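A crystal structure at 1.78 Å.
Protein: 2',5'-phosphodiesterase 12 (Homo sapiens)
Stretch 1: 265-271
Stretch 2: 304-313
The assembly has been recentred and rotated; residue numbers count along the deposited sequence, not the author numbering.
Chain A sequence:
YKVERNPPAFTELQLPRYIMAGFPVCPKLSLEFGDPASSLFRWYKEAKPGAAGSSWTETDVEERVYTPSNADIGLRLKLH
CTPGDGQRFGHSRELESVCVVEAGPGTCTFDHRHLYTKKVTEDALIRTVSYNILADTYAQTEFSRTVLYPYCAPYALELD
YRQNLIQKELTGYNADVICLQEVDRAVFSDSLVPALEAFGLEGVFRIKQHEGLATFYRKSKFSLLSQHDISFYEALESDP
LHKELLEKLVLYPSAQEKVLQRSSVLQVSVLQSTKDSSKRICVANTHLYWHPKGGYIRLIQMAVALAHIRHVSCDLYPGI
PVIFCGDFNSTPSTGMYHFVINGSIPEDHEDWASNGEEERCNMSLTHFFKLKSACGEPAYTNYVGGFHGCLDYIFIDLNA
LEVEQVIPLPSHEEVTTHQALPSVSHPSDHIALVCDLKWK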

# COMPACT_ATOMS: atom_id res chain seq x y z
N VAL A 265 -14.14 -2.00 -3.05
CA VAL A 265 -14.13 -2.36 -1.65
C VAL A 265 -13.47 -1.25 -0.81
O VAL A 265 -12.73 -0.38 -1.31
N LEU A 266 -13.79 -1.30 0.47
CA LEU A 266 -13.26 -0.41 1.51
C LEU A 266 -12.70 -1.25 2.62
O LEU A 266 -13.40 -2.08 3.20
N GLN A 267 -11.45 -1.05 2.94
CA GLN A 267 -10.80 -1.78 4.02
C GLN A 267 -10.76 -0.86 5.23
O GLN A 267 -10.41 0.32 5.11
N VAL A 268 -11.19 -1.36 6.39
CA VAL A 268 -11.20 -0.54 7.58
C VAL A 268 -10.58 -1.36 8.70
O VAL A 268 -11.04 -2.48 8.98
N SER A 269 -9.59 -0.78 9.36
CA SER A 269 -8.90 -1.43 10.47
C SER A 269 -8.81 -0.47 11.65
O SER A 269 -8.34 0.66 11.47
N VAL A 270 -9.20 -0.91 12.84
CA VAL A 270 -9.08 -0.05 14.02
C VAL A 270 -7.84 -0.49 14.77
O VAL A 270 -7.75 -1.66 15.15
N LEU A 271 -6.90 0.45 15.00
CA LEU A 271 -5.64 0.17 15.67
C LEU A 271 -5.59 0.78 17.04
O LEU A 271 -6.18 1.84 17.28
N VAL A 304 -20.96 6.46 0.86
CA VAL A 304 -21.09 5.16 1.58
C VAL A 304 -19.88 5.02 2.52
O VAL A 304 -20.05 4.63 3.69
N ALA A 305 -18.67 5.26 1.98
CA ALA A 305 -17.43 5.10 2.76
C ALA A 305 -17.47 5.96 4.00
O ALA A 305 -17.18 5.47 5.09
N LEU A 306 -17.81 7.25 3.86
CA LEU A 306 -17.81 8.16 5.01
C LEU A 306 -18.88 7.79 6.04
O LEU A 306 -18.58 7.85 7.23
N ALA A 307 -20.07 7.33 5.59
CA ALA A 307 -21.14 6.88 6.50
C ALA A 307 -20.69 5.61 7.23
O ALA A 307 -20.96 5.46 8.41
N HIS A 308 -20.01 4.70 6.52
CA HIS A 308 -19.48 3.50 7.14
C HIS A 308 -18.40 3.84 8.18
O HIS A 308 -18.41 3.32 9.29
N ILE A 309 -17.48 4.73 7.82
CA ILE A 309 -16.39 5.11 8.73
C ILE A 309 -16.96 5.86 9.94
O ILE A 309 -16.47 5.65 11.07
N ARG A 310 -18.02 6.67 9.73
CA ARG A 310 -18.68 7.37 10.84
C ARG A 310 -19.27 6.33 11.81
O ARG A 310 -19.12 6.46 13.02
N HIS A 311 -19.89 5.29 11.27
CA HIS A 311 -20.47 4.22 12.09
C HIS A 311 -19.39 3.53 12.90
O HIS A 311 -19.55 3.34 14.10
N VAL A 312 -18.31 3.11 12.23
CA VAL A 312 -17.24 2.41 12.93
C VAL A 312 -16.60 3.29 14.00
O VAL A 312 -16.38 2.83 15.13
N SER A 313 -16.25 4.52 13.63
CA SER A 313 -15.48 5.40 14.50
C SER A 313 -16.27 6.10 15.59
O SER A 313 -15.64 6.50 16.57

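Strand 265-271 and helix 304-313 run in nearly the same direction, with 22° between their axes and a closest approach of 10.2 Å. The strand alternates, so Leu-266, Val-268 and Val-270 point toward the helix, while Gln-267 and Ser-269 point away. All three inward residues have chi1 in the t well; Leu-266 has chi2 in p. The contact is apolar apart from one histidine ring, and no hydrogen bond crosses it.

On the helix, Val-304 comes first. Its CB points sideways, chi1 is t, and the side chain does not touch the strand. Ala-305 also points sideways, but it lies beside Leu-266. Leu-266 CD2 is 3.9 Å from Ala-305 CA and 4.0 Å from Ala-305 CB. The methyl group therefore packs against the backbone of the helix as well as its side chain. The two CA atoms, Leu-266 CA and Ala-305 CA, are 7.0 Å apart, the shortest spacing in the backbone register.

Leu-306 (m, t) points away. Ala-307 is out of reach. His-308 points toward the strand, with chi1 t and chi2 at 62°. Its CD2 atom is 3.9 Å from Leu-266 CD2 and 4.0 Å from Val-268 CG2. The Val-268 methyl sits at the ring edge, near the ring plane. The ring meets the strand through carbon CD2. Its NE2 is hydrogen-bonded elsewhere in the structure.

Ile-309 starts sideways, but the end of its side chain comes nearer the strand. Its rotamer is m, t. Ile-309 CG1 is 4.3 Å from Leu-266 CD2 and 4.4 Å from Val-268 CG2, so it touches two successive inward strand residues. These are looser contacts than those of His-308.

Arg-310 (chi1 t) and His-311 (chi1 t) are partly exposed and out of reach of the strand. Val-312 turns back toward it, with chi1 t. Val-312 CG1 is 4.2 Å from Val-268 CG1 and 3.8 Å from Val-270 CG2. One methyl thus touches two strand valines and extends the apolar contact to Val-270.

Ser-313 points sideways, with chi1 p, and does not touch the strand. Its OG donates a hydrogen bond to Ile-309 O, with 2.8 Å between Ser-313 OG and Ile-309 O. The hydroxyl is thus paired within the helix, on a carbonyl one turn back. Together the two stretches bury 260 Å², and every residue contributing to that area is buried in the assembly.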

# COMPACT_ATOMS: atom_id res chain seq x y z
CB VAL A 265 -13.45 -3.75 -1.41
CG1 VAL A 265 -14.24 -4.89 -2.08
CG2 VAL A 265 -11.99 -3.73 -1.90
CB LEU A 266 -14.39 0.48 2.05
CG LEU A 266 -13.97 1.43 3.21
CD1 LEU A 266 -12.94 2.47 2.71
CD2 LEU A 266 -15.18 2.12 3.81
CB GLN A 267 -9.41 -2.19 3.55
CG GLN A 267 -8.53 -2.88 4.58
CD GLN A 267 -7.23 -3.32 3.92
OE1 GLN A 267 -6.48 -2.50 3.37
NE2 GLN A 267 -7.00 -4.63 3.92
CB VAL A 268 -12.60 -0.02 7.98
CG1 VAL A 268 -12.53 0.78 9.28
CG2 VAL A 268 -13.24 0.84 6.87
CB SER A 269 -7.50 -1.85 10.03
OG SER A 269 -7.52 -2.52 8.78
CB VAL A 270 -10.35 -0.09 14.89
CG1 VAL A 270 -10.12 0.66 16.21
CG2 VAL A 270 -11.54 0.52 14.12
CB LEU A 271 -4.45 0.74 14.84
CG LEU A 271 -4.36 0.35 13.36
CD1 LEU A 271 -3.19 1.04 12.71
CD2 LEU A 271 -4.25 -1.18 13.19
CB VAL A 304 -21.17 3.95 0.61
CG1 VAL A 304 -21.12 2.61 1.38
CG2 VAL A 304 -22.42 4.01 -0.27
CB ALA A 305 -16.20 5.46 1.92
CB LEU A 306 -17.94 9.63 4.57
CG LEU A 306 -16.73 10.19 3.77
CD1 LEU A 306 -16.99 11.67 3.36
CD2 LEU A 306 -15.40 10.08 4.57
CB ALA A 307 -22.43 6.63 5.74
CB HIS A 308 -18.90 2.51 6.09
CG HIS A 308 -18.44 1.24 6.73
ND1 HIS A 308 -19.33 0.40 7.40
CD2 HIS A 308 -17.19 0.72 6.83
CE1 HIS A 308 -18.60 -0.60 7.87
NE2 HIS A 308 -17.31 -0.46 7.56
CB ILE A 309 -15.32 5.93 7.96
CG1 ILE A 309 -14.56 5.02 6.96
CG2 ILE A 309 -14.34 6.57 8.95
CD1 ILE A 309 -13.83 5.79 5.82
CB ARG A 310 -19.77 8.33 10.29
CG ARG A 310 -20.62 9.10 11.33
CD ARG A 310 -19.85 10.04 12.23
NE ARG A 310 -19.37 11.22 11.52
CZ ARG A 310 -18.46 12.07 11.98
NH1 ARG A 310 -17.90 11.87 13.18
NH2 ARG A 310 -18.07 13.10 11.25
CB HIS A 311 -21.20 3.20 11.21
CG HIS A 311 -21.70 2.00 11.96
ND1 HIS A 311 -22.69 2.11 12.91
CD2 HIS A 311 -21.34 0.70 11.84
CE1 HIS A 311 -22.90 0.87 13.35
NE2 HIS A 311 -22.12 -0.01 12.73
CB VAL A 312 -16.17 1.92 11.92
CG1 VAL A 312 -14.92 1.38 12.64
CG2 VAL A 312 -16.75 0.85 11.00
CB SER A 313 -14.70 6.44 13.69
OG SER A 313 -15.55 7.38 13.04